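Local coordinates for deferrochelatase (Vibrio cholerae, PDB 5DE0), which binds heme b and probably acts as a peroxidase of the dye-decolorizing (DyP-type) family, at residues A10-A15 with V160-D165; F62-W67 with M72-E77; Y173-R178 with T261-M266. All coordinates share one frame; numbering follows the deposited sequence.

Contact 3 is the buried one of the three: strand 172-181 faces helix 257-266, with the heme beside the place where they meet. Contacts 1 and 2 lie farther out and are only partly buried. Contact 1 joins the two sequence families of the chain, setting the loop before strand 18-26 against the end of helix 155-161, while contact 2 stays local, between helix 64-67 and the loop that follows it. Chemistry varies accordingly: aliphatic carbon alone in contact 1, a tryptophan with mixed polar and apolar partners in contact 2, methionine, leucine and a buried glutamine amide beside the heme in contact 3. Tyr-173 touches both outer contacts, packing on Val-163 and probably hydrogen-bonding through OH to Glu-77 N.

Contact 1: residues A10-A15 with V160-D165; sequences AILPEA and VALVAD
Ile-11 and Leu-12 meet Ala-161 and Leu-162 through aliphatic carbon alone. The tightest meeting is between the two leucines, whose side chains cross at about a right angle: Leu-12 CD1 lies 3.6 Å from Leu-162 CD1 and 3.7 Å from Leu-162 CG, so one methyl of Leu-12 rests against the branch point of its partner. The second methyl, Leu-12 CD2, approaches Leu-162 CD1 more loosely, at 4.1 Å. Beside this pair, Ile-11 CG2 stands 4.0 Å from Ala-161 CB. With chi1 at -54°, CG2 of Ile-11 is the branch anti to the backbone N, and it is this short branch that faces the helix end. Alanine suits the facing position, since its single methyl lets the isoleucine come close.

The contact bridges the two halves of the DyP-type chain, each with the ferredoxin-like alpha/beta fold of these peroxidases and its four-stranded antiparallel sheet. Residues 10-15 form the approach to strand 18-26 of the N-terminal half, whereas Ala-161 ends helix 155-161 of the C-terminal half and Leu-162 is the first residue to leave helical geometry.

Several backbone carbonyls beside the apolar patch find partners in the surrounding residues. Ile-11 O accepts a hydrogen bond from His-234 NE2, and Ala-161 O is bonded to Ser-172 OG. Arg-157 of the same helix adds a salt bridge to Glu-14 and a hydrogen bond to Leu-12 O.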
loop_
_atom_site.group_PDB
_atom_site.type_symbol
_atom_site.label_atom_id
_atom_site.label_comp_id
_atom_site.label_asym_id
_atom_site.label_seq_id
_atom_site.Cartn_x
_atom_site.Cartn_y
_atom_site.Cartn_z
ATOM N N ALA B 10 -20.654 3.573 -1.650
ATOM C CA ALA B 10 -19.682 2.659 -1.054
ATOM C C ALA B 10 -20.307 1.676 -0.063
ATOM O O ALA B 10 -19.760 0.601 0.173
ATOM C CB ALA B 10 -18.571 3.449 -0.371
ATOM N N ILE B 11 -21.454 2.041 0.496
ATOM C CA ILE B 11 -22.024 1.319 1.633
ATOM C C ILE B 11 -22.659 -0.028 1.277
ATOM O O ILE B 11 -22.239 -1.071 1.779
ATOM C CB ILE B 11 -23.081 2.184 2.344
ATOM C CG1 ILE B 11 -22.480 3.537 2.731
ATOM C CG2 ILE B 11 -23.620 1.469 3.570
ATOM C CD1 ILE B 11 -23.450 4.464 3.424
ATOM N N LEU B 12 -23.670 -0.000 0.416
ATOM C CA LEU B 12 -24.450 -1.197 0.093
ATOM C C LEU B 12 -23.709 -2.304 -0.679
ATOM O O LEU B 12 -23.847 -3.477 -0.332
ATOM C CB LEU B 12 -25.711 -0.797 -0.683
ATOM C CG LEU B 12 -27.004 -0.722 0.134
ATOM C CD1 LEU B 12 -26.798 0.093 1.400
ATOM C CD2 LEU B 12 -28.136 -0.142 -0.702
ATOM N N PRO B 13 -22.938 -1.954 -1.729
ATOM C CA PRO B 13 -22.287 -3.044 -2.467
ATOM C C PRO B 13 -21.249 -3.797 -1.642
ATOM O O PRO B 13 -20.769 -3.284 -0.630
ATOM C CB PRO B 13 -21.605 -2.324 -3.640
ATOM C CG PRO B 13 -22.254 -0.994 -3.721
ATOM C CD PRO B 13 -22.647 -0.642 -2.331
ATOM N N GLU B 14 -20.919 -5.010 -2.074
ATOM C CA GLU B 14 -19.851 -5.780 -1.455
ATOM C C GLU B 14 -18.524 -5.065 -1.668
ATOM O O GLU B 14 -18.308 -4.451 -2.713
ATOM C CB GLU B 14 -19.793 -7.195 -2.037
ATOM C CG GLU B 14 -21.012 -8.049 -1.729
ATOM C CD GLU B 14 -20.987 -8.616 -0.325
ATOM O OE1 GLU B 14 -19.907 -8.610 0.304
ATOM O OE2 GLU B 14 -22.049 -9.070 0.150
ATOM N N ALA B 15 -17.644 -5.138 -0.675
ATOM C CA ALA B 15 -16.349 -4.468 -0.751
ATOM C C ALA B 15 -15.526 -4.967 -1.935
ATOM O O ALA B 15 -15.511 -6.161 -2.234
ATOM C CB ALA B 15 -15.579 -4.664 0.545
ATOM N N VAL B 160 -30.085 -3.231 7.214
ATOM C CA VAL B 160 -29.177 -3.296 8.356
ATOM C C VAL B 160 -28.321 -2.029 8.433
ATOM O O VAL B 160 -28.099 -1.482 9.514
ATOM C CB VAL B 160 -28.262 -4.548 8.292
ATOM C CG1 VAL B 160 -27.058 -4.393 9.211
ATOM C CG2 VAL B 160 -29.045 -5.797 8.653
ATOM N N ALA B 161 -27.861 -1.549 7.281
ATOM C CA ALA B 161 -26.954 -0.404 7.244
ATOM C C ALA B 161 -27.677 0.943 7.242
ATOM O O ALA B 161 -27.255 1.874 7.925
ATOM C CB ALA B 161 -26.042 -0.501 6.029
ATOM N N LEU B 162 -28.764 1.043 6.483
ATOM C CA LEU B 162 -29.398 2.337 6.236
ATOM C C LEU B 162 -30.536 2.673 7.198
ATOM O O LEU B 162 -31.337 1.811 7.563
ATOM C CB LEU B 162 -29.927 2.396 4.803
ATOM C CG LEU B 162 -28.930 2.031 3.703
ATOM C CD1 LEU B 162 -29.528 2.302 2.332
ATOM C CD2 LEU B 162 -27.624 2.786 3.892
ATOM N N VAL B 163 -30.593 3.940 7.599
ATOM C CA VAL B 163 -31.717 4.466 8.367
ATOM C C VAL B 163 -32.985 4.387 7.521
ATOM O O VAL B 163 -32.984 4.778 6.353
ATOM C CB VAL B 163 -31.472 5.925 8.812
ATOM C CG1 VAL B 163 -32.682 6.468 9.568
ATOM C CG2 VAL B 163 -30.216 6.015 9.668
ATOM N N ALA B 164 -34.062 3.879 8.109
ATOM C CA ALA B 164 -35.281 3.602 7.358
ATOM C C ALA B 164 -36.128 4.848 7.083
ATOM O O ALA B 164 -36.654 5.014 5.979
ATOM C CB ALA B 164 -36.113 2.559 8.091
ATOM N N ASP B 165 -36.265 5.715 8.083
ATOM C CA ASP B 165 -37.196 6.838 7.994
ATOM C C ASP B 165 -36.615 8.150 8.513
ATOM O O ASP B 165 -35.539 8.176 9.106
ATOM C CB ASP B 165 -38.475 6.505 8.764
ATOM C CG ASP B 165 -38.203 6.165 10.217
ATOM O OD1 ASP B 165 -39.052 6.478 11.078
ATOM O OD2 ASP B 165 -37.130 5.588 10.499
#

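Contact 2: residues F62-W67 with M72-E77; sequences FSKGFW and MASPPE
Trp-67 presents its indole to the chain at Met-72 to Pro-75, whose residues take different places round the ring, Pro-75 over a face and Ala-73 O obliquely near the N-H. Pro-75 comes from the opposite direction and sets CD 3.9 Å from the centroid of the five-membered ring and 18° off the normal, a CH-pi contact. Proline suits this place because its CD, bonded to the proline N, carries somewhat polarised hydrogens that favour an aromatic face. At the indole N-H the geometry is less direct. Trp-67 NE1 donates to Ala-73 O at 3.3 Å with an N-H...O angle of 137°; the donor lies above the carbonyl plane, and the oxygen is tilted from the indole plane. Ser-74 CB sits 3.5 Å from Trp-67 CD1, small enough to let the backbone close in on the ring. CG of Trp-67 lies roughly anti to the backbone N (chi1 -154°), which helps carry the indole toward the loop.

The arrangement is a helical turn with its following loop folded back on it, within the N-terminal DyP family region. Ser-63 takes the N-cap position of the short, weakly bonded helix 64-67, its OG accepting a weak bond from Phe-66 N.

At the margin Lys-64, its chain bent at chi2, brings NZ to 3.4 Å from Ser-74 OG in a weak hydrogen bond. A long, flexible side chain can carry its amine from helix to loop; both residues are partly exposed. Phe-70 meets Trp-67 edge-to-face, and Pro-75 also packs on Tyr-173 and Phe-290.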
loop_
_atom_site.group_PDB
_atom_site.type_symbol
_atom_site.label_atom_id
_atom_site.label_comp_id
_atom_site.label_asym_id
_atom_site.label_seq_id
_atom_site.Cartn_x
_atom_site.Cartn_y
_atom_site.Cartn_z
ATOM N N PHE B 62 -19.136 12.324 8.549
ATOM C CA PHE B 62 -18.675 13.362 9.464
ATOM C C PHE B 62 -18.873 12.952 10.919
ATOM O O PHE B 62 -19.857 12.285 11.251
ATOM C CB PHE B 62 -19.411 14.674 9.193
ATOM C CG PHE B 62 -19.340 15.127 7.765
ATOM C CD1 PHE B 62 -20.344 14.799 6.868
ATOM C CD2 PHE B 62 -18.268 15.885 7.317
ATOM C CE1 PHE B 62 -20.277 15.220 5.545
ATOM C CE2 PHE B 62 -18.200 16.306 5.998
ATOM C CZ PHE B 62 -19.205 15.973 5.115
ATOM N N SER B 63 -17.943 13.357 11.782
ATOM C CA SER B 63 -18.022 13.031 13.202
ATOM C C SER B 63 -19.025 13.916 13.935
ATOM O O SER B 63 -19.524 14.890 13.377
ATOM C CB SER B 63 -16.649 13.159 13.855
ATOM O OG SER B 63 -16.221 14.507 13.895
ATOM N N LYS B 64 -19.313 13.565 15.184
ATOM C CA LYS B 64 -20.221 14.333 16.025
ATOM C C LYS B 64 -19.725 15.764 16.213
ATOM O O LYS B 64 -20.503 16.721 16.114
ATOM C CB LYS B 64 -20.391 13.648 17.383
ATOM C CG LYS B 64 -21.049 14.522 18.444
ATOM C CD LYS B 64 -22.497 14.832 18.100
ATOM C CE LYS B 64 -23.183 15.582 19.235
ATOM N NZ LYS B 64 -24.621 15.820 18.943
ATOM N N GLY B 65 -18.429 15.901 16.485
ATOM C CA GLY B 65 -17.836 17.202 16.723
ATOM C C GLY B 65 -17.896 18.120 15.517
ATOM O O GLY B 65 -18.162 19.315 15.656
ATOM N N PHE B 66 -17.660 17.568 14.331
ATOM C CA PHE B 66 -17.670 18.368 13.113
ATOM C C PHE B 66 -19.089 18.655 12.637
ATOM O O PHE B 66 -19.316 19.607 11.889
ATOM C CB PHE B 66 -16.878 17.664 12.006
ATOM C CG PHE B 66 -16.681 18.506 10.770
ATOM C CD1 PHE B 66 -15.668 19.452 10.721
ATOM C CD2 PHE B 66 -17.500 18.349 9.656
ATOM C CE1 PHE B 66 -15.478 20.237 9.588
ATOM C CE2 PHE B 66 -17.311 19.132 8.519
ATOM C CZ PHE B 66 -16.299 20.075 8.488
ATOM N N TRP B 67 -20.040 17.828 13.056
ATOM C CA TRP B 67 -21.416 18.003 12.624
ATOM C C TRP B 67 -22.035 19.267 13.226
ATOM O O TRP B 67 -23.014 19.792 12.701
ATOM C CB TRP B 67 -22.254 16.775 12.982
ATOM C CG TRP B 67 -23.440 16.605 12.077
ATOM C CD1 TRP B 67 -24.598 17.326 12.101
ATOM C CD2 TRP B 67 -23.578 15.665 11.003
ATOM N NE1 TRP B 67 -25.448 16.894 11.114
ATOM C CE2 TRP B 67 -24.847 15.874 10.425
ATOM C CE3 TRP B 67 -22.754 14.668 10.477
ATOM C CZ2 TRP B 67 -25.309 15.116 9.341
ATOM C CZ3 TRP B 67 -23.211 13.923 9.410
ATOM C CH2 TRP B 67 -24.475 14.148 8.851
ATOM N N MET B 72 -27.779 21.700 9.254
ATOM C CA MET B 72 -28.595 20.508 9.450
ATOM C C MET B 72 -28.374 19.924 10.843
ATOM O O MET B 72 -27.243 19.811 11.310
ATOM C CB MET B 72 -28.282 19.464 8.372
ATOM C CG MET B 72 -28.757 18.053 8.696
ATOM S SD MET B 72 -30.536 17.926 8.984
ATOM C CE MET B 72 -31.179 18.527 7.423
ATOM N N ALA B 73 -29.471 19.575 11.507
ATOM C CA ALA B 73 -29.412 18.943 12.822
ATOM C C ALA B 73 -28.643 17.624 12.763
ATOM O O ALA B 73 -28.659 16.931 11.748
ATOM C CB ALA B 73 -30.812 18.710 13.364
ATOM N N SER B 74 -27.967 17.289 13.855
ATOM C CA SER B 74 -27.180 16.069 13.913
ATOM C C SER B 74 -28.081 14.855 14.097
ATOM O O SER B 74 -29.172 14.969 14.656
ATOM C CB SER B 74 -26.154 16.141 15.044
ATOM O OG SER B 74 -26.754 15.838 16.290
ATOM N N PRO B 75 -27.627 13.686 13.608
ATOM C CA PRO B 75 -28.326 12.415 13.828
ATOM C C PRO B 75 -28.519 12.146 15.314
ATOM O O PRO B 75 -27.605 12.414 16.100
ATOM C CB PRO B 75 -27.384 11.378 13.202
ATOM C CG PRO B 75 -26.599 12.152 12.194
ATOM C CD PRO B 75 -26.410 13.501 12.794
ATOM N N PRO B 76 -29.699 11.633 15.693
ATOM C CA PRO B 76 -30.091 11.409 17.090
ATOM C C PRO B 76 -29.071 10.609 17.902
ATOM O O PRO B 76 -28.846 10.914 19.075
ATOM C CB PRO B 76 -31.403 10.622 16.962
ATOM C CG PRO B 76 -31.970 11.045 15.653
ATOM C CD PRO B 76 -30.763 11.241 14.752
ATOM N N GLU B 77 -28.456 9.607 17.280
ATOM C CA GLU B 77 -27.572 8.689 17.995
ATOM C C GLU B 77 -26.087 9.002 17.807
ATOM O O GLU B 77 -25.230 8.341 18.395
ATOM C CB GLU B 77 -27.846 7.249 17.555
ATOM C CG GLU B 77 -29.312 6.851 17.592
ATOM C CD GLU B 77 -29.520 5.393 17.238
ATOM O OE1 GLU B 77 -28.717 4.551 17.689
ATOM O OE2 GLU B 77 -30.479 5.090 16.499
#

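Contact 3: residues Y173-R178 with T261-M266. With HEM (protoporphyrin IX containing Fe), chain F.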
loop_
_atom_site.group_PDB
_atom_site.type_symbol
_atom_site.label_atom_id
_atom_site.label_comp_id
_atom_site.label_asym_id
_atom_site.label_seq_id
_atom_site.Cartn_x
_atom_site.Cartn_y
_atom_site.Cartn_z
ATOM N N TYR B 173 -24.875 5.037 10.161
ATOM C CA TYR B 173 -23.893 5.262 11.219
ATOM C C TYR B 173 -22.629 4.457 10.945
ATOM O O TYR B 173 -22.698 3.314 10.498
ATOM C CB TYR B 173 -24.473 4.900 12.587
ATOM C CG TYR B 173 -25.553 5.845 13.057
ATOM C CD1 TYR B 173 -25.236 7.001 13.761
ATOM C CD2 TYR B 173 -26.892 5.586 12.794
ATOM C CE1 TYR B 173 -26.223 7.870 14.192
ATOM C CE2 TYR B 173 -27.886 6.451 13.219
ATOM C CZ TYR B 173 -27.545 7.589 13.918
ATOM O OH TYR B 173 -28.531 8.450 14.342
ATOM N N VAL B 174 -21.475 5.064 11.203
ATOM C CA VAL B 174 -20.201 4.441 10.869
ATOM C C VAL B 174 -19.271 4.356 12.076
ATOM O O VAL B 174 -19.244 5.250 12.917
ATOM C CB VAL B 174 -19.470 5.211 9.745
ATOM C CG1 VAL B 174 -18.480 4.298 9.034
ATOM C CG2 VAL B 174 -20.462 5.790 8.750
ATOM N N MET B 175 -18.515 3.267 12.154
ATOM C CA MET B 175 -17.439 3.145 13.127
ATOM C C MET B 175 -16.193 2.635 12.418
ATOM O O MET B 175 -16.289 1.855 11.472
ATOM C CB MET B 175 -17.826 2.205 14.278
ATOM C CG MET B 175 -17.993 0.744 13.871
ATOM S SD MET B 175 -18.046 -0.392 15.269
ATOM C CE MET B 175 -16.378 -0.226 15.916
ATOM N N VAL B 176 -15.025 3.092 12.857
ATOM C CA VAL B 176 -13.772 2.587 12.314
ATOM C C VAL B 176 -12.737 2.406 13.423
ATOM O O VAL B 176 -12.652 3.205 14.356
ATOM C CB VAL B 176 -13.210 3.517 11.185
ATOM C CG1 VAL B 176 -14.072 4.749 11.007
ATOM C CG2 VAL B 176 -11.754 3.899 11.434
ATOM N N GLN B 177 -11.978 1.320 13.326
ATOM C CA GLN B 177 -10.876 1.041 14.237
ATOM C C GLN B 177 -9.738 0.377 13.476
ATOM O O GLN B 177 -9.912 -0.710 12.925
ATOM C CB GLN B 177 -11.319 0.130 15.383
ATOM C CG GLN B 177 -12.058 0.808 16.521
ATOM C CD GLN B 177 -12.517 -0.194 17.568
ATOM O OE1 GLN B 177 -13.258 -1.128 17.262
ATOM N NE2 GLN B 177 -12.064 -0.014 18.806
ATOM N N ARG B 178 -8.579 1.025 13.435
ATOM C CA ARG B 178 -7.415 0.408 12.816
ATOM C C ARG B 178 -6.726 -0.511 13.811
ATOM O O ARG B 178 -6.227 -0.063 14.843
ATOM C CB ARG B 178 -6.430 1.460 12.301
ATOM C CG ARG B 178 -5.258 0.847 11.557
ATOM C CD ARG B 178 -4.602 1.826 10.597
ATOM N NE ARG B 178 -3.800 2.835 11.280
ATOM C CZ ARG B 178 -2.572 2.624 11.740
ATOM N NH1 ARG B 178 -2.006 1.433 11.603
ATOM N NH2 ARG B 178 -1.912 3.603 12.346
ATOM N N THR B 261 -22.888 -1.718 21.734
ATOM C CA THR B 261 -23.147 -2.965 22.446
ATOM C C THR B 261 -22.034 -3.981 22.212
ATOM O O THR B 261 -21.553 -4.612 23.156
ATOM C CB THR B 261 -24.492 -3.584 22.027
ATOM O OG1 THR B 261 -25.534 -2.614 22.187
ATOM C CG2 THR B 261 -24.806 -4.802 22.883
ATOM N N MET B 262 -21.625 -4.131 20.956
ATOM C CA MET B 262 -20.552 -5.055 20.598
ATOM C C MET B 262 -19.223 -4.646 21.227
ATOM O O MET B 262 -18.479 -5.487 21.728
ATOM C CB MET B 262 -20.395 -5.143 19.078
ATOM C CG MET B 262 -21.598 -5.712 18.350
ATOM S SD MET B 262 -21.394 -5.638 16.561
ATOM C CE MET B 262 -22.991 -6.217 16.011
ATOM N N LEU B 263 -18.931 -3.349 21.198
ATOM C CA LEU B 263 -17.677 -2.835 21.741
ATOM C C LEU B 263 -17.619 -2.968 23.262
ATOM O O LEU B 263 -16.578 -3.309 23.824
ATOM C CB LEU B 263 -17.476 -1.374 21.328
ATOM C CG LEU B 263 -17.075 -1.144 19.870
ATOM C CD1 LEU B 263 -17.144 0.334 19.518
ATOM C CD2 LEU B 263 -15.680 -1.692 19.606
ATOM N N GLU B 264 -18.738 -2.696 23.925
ATOM C CA GLU B 264 -18.815 -2.836 25.375
ATOM C C GLU B 264 -18.732 -4.303 25.784
ATOM O O GLU B 264 -18.277 -4.631 26.883
ATOM C CB GLU B 264 -20.101 -2.205 25.912
ATOM C CG GLU B 264 -20.066 -0.684 25.963
ATOM C CD GLU B 264 -21.384 -0.079 26.396
ATOM O OE1 GLU B 264 -22.379 -0.825 26.506
ATOM O OE2 GLU B 264 -21.424 1.148 26.629
ATOM N N SER B 265 -19.171 -5.181 24.888
ATOM C CA SER B 265 -19.082 -6.618 25.114
ATOM C C SER B 265 -17.654 -7.108 24.895
ATOM O O SER B 265 -17.170 -7.985 25.610
ATOM C CB SER B 265 -20.047 -7.366 24.194
ATOM O OG SER B 265 -19.922 -8.767 24.347
ATOM N N MET B 266 -16.980 -6.530 23.905
ATOM C CA MET B 266 -15.620 -6.931 23.560
ATOM C C MET B 266 -14.598 -6.453 24.582
ATOM O O MET B 266 -13.646 -7.165 24.898
ATOM C CB MET B 266 -15.239 -6.401 22.174
ATOM C CG MET B 266 -15.857 -7.163 21.014
ATOM S SD MET B 266 -15.432 -6.425 19.428
ATOM C CE MET B 266 -13.643 -6.440 19.518
HETATM C CHA HEM F . -17.395 -11.880 12.764
HETATM C CHB HEM F . -18.121 -7.425 14.540
HETATM C CHC HEM F . -13.323 -6.799 15.045
HETATM C CHD HEM F . -12.611 -10.856 12.485
HETATM C C1A HEM F . -18.013 -10.731 13.204
HETATM C C2A HEM F . -19.441 -10.489 13.250
HETATM C C3A HEM F . -19.639 -9.259 13.737
HETATM C C4A HEM F . -18.344 -8.679 14.020
HETATM C CMA HEM F . -20.999 -8.563 13.968
HETATM C CAA HEM F . -20.536 -11.486 12.811
HETATM C CBA HEM F . -21.160 -12.108 14.059
HETATM C CGA HEM F . -22.113 -13.203 13.666
HETATM O O1A HEM F . -21.639 -14.324 13.352
HETATM O O2A HEM F . -23.344 -12.951 13.674
HETATM C C1B HEM F . -16.899 -6.910 14.907
HETATM C C2B HEM F . -16.697 -5.716 15.697
HETATM C C3B HEM F . -15.386 -5.525 15.842
HETATM C C4B HEM F . -14.689 -6.604 15.151
HETATM C CMB HEM F . -17.806 -4.804 16.268
HETATM C CAB HEM F . -14.795 -4.335 16.632
HETATM C CBB HEM F . -13.485 -4.122 16.727
HETATM C C1C HEM F . -12.700 -7.826 14.365
HETATM C C2C HEM F . -11.270 -7.992 14.175
HETATM C C3C HEM F . -11.080 -9.119 13.461
HETATM C C4C HEM F . -12.382 -9.695 13.190
HETATM C CMC HEM F . -10.207 -7.007 14.716
HETATM C CAC HEM F . -9.772 -9.789 12.970
HETATM C CBC HEM F . -8.539 -9.380 13.284
HETATM C C1D HEM F . -13.792 -11.567 12.424
HETATM C C2D HEM F . -13.911 -12.954 12.037
HETATM C C3D HEM F . -15.408 -13.276 12.121
HETATM C C4D HEM F . -16.043 -12.049 12.552
HETATM C CMD HEM F . -12.776 -13.916 11.624
HETATM C CAD HEM F . -16.087 -14.627 11.818
HETATM C CBD HEM F . -16.426 -14.737 10.336
HETATM C CGD HEM F . -17.453 -13.700 9.964
HETATM O O1D HEM F . -17.060 -12.634 9.423
HETATM O O2D HEM F . -18.666 -13.935 10.204
HETATM N NA HEM F . -17.375 -9.604 13.682
HETATM N NB HEM F . -15.655 -7.426 14.593
HETATM N NC HEM F . -13.344 -8.885 13.753
HETATM N ND HEM F . -15.060 -11.077 12.717
HETATM FE FE HEM F . -15.348 -9.304 13.754
#
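This is a buried helix-on-sheet contact, in which Leu-263 of helix 257-266 packs against Met-175 and Gln-177 of strand 172-181, an inner strand of the C-terminal four-stranded antiparallel sheet. Met-175 and Leu-263 reach toward each other tip to tip, with Met-175 CE 3.7 Å from Leu-263 CD1. The strand residue's bend at chi3 (-66°) turns this methyl into its place, and the flexible, unbranched thioether can fit its end methyl against the branched end of the leucine. Gln-177 instead slides past the leucine in the opposite direction, its OE1 3.4 Å from Leu-263 CD2.

Heme adjoins both elements. Met-266 SD lies 3.5 Å from CAB of the heme, on a vinyl group, and Met-262 CE is 3.7 Å from CMA, a ring methyl. Gln-177 OE1 is modelled 3.0 Å from CBB of the same vinyl, short for a non-bonded pair and so to be read with caution.

Met-262 and Met-266 thus give this porphyrin edge an apolar, polarisable border. The amide oxygen of Gln-177 is the exception, buried without a hydrogen-bond partner in the model; if the amide is oriented as modelled, this may cost some stability.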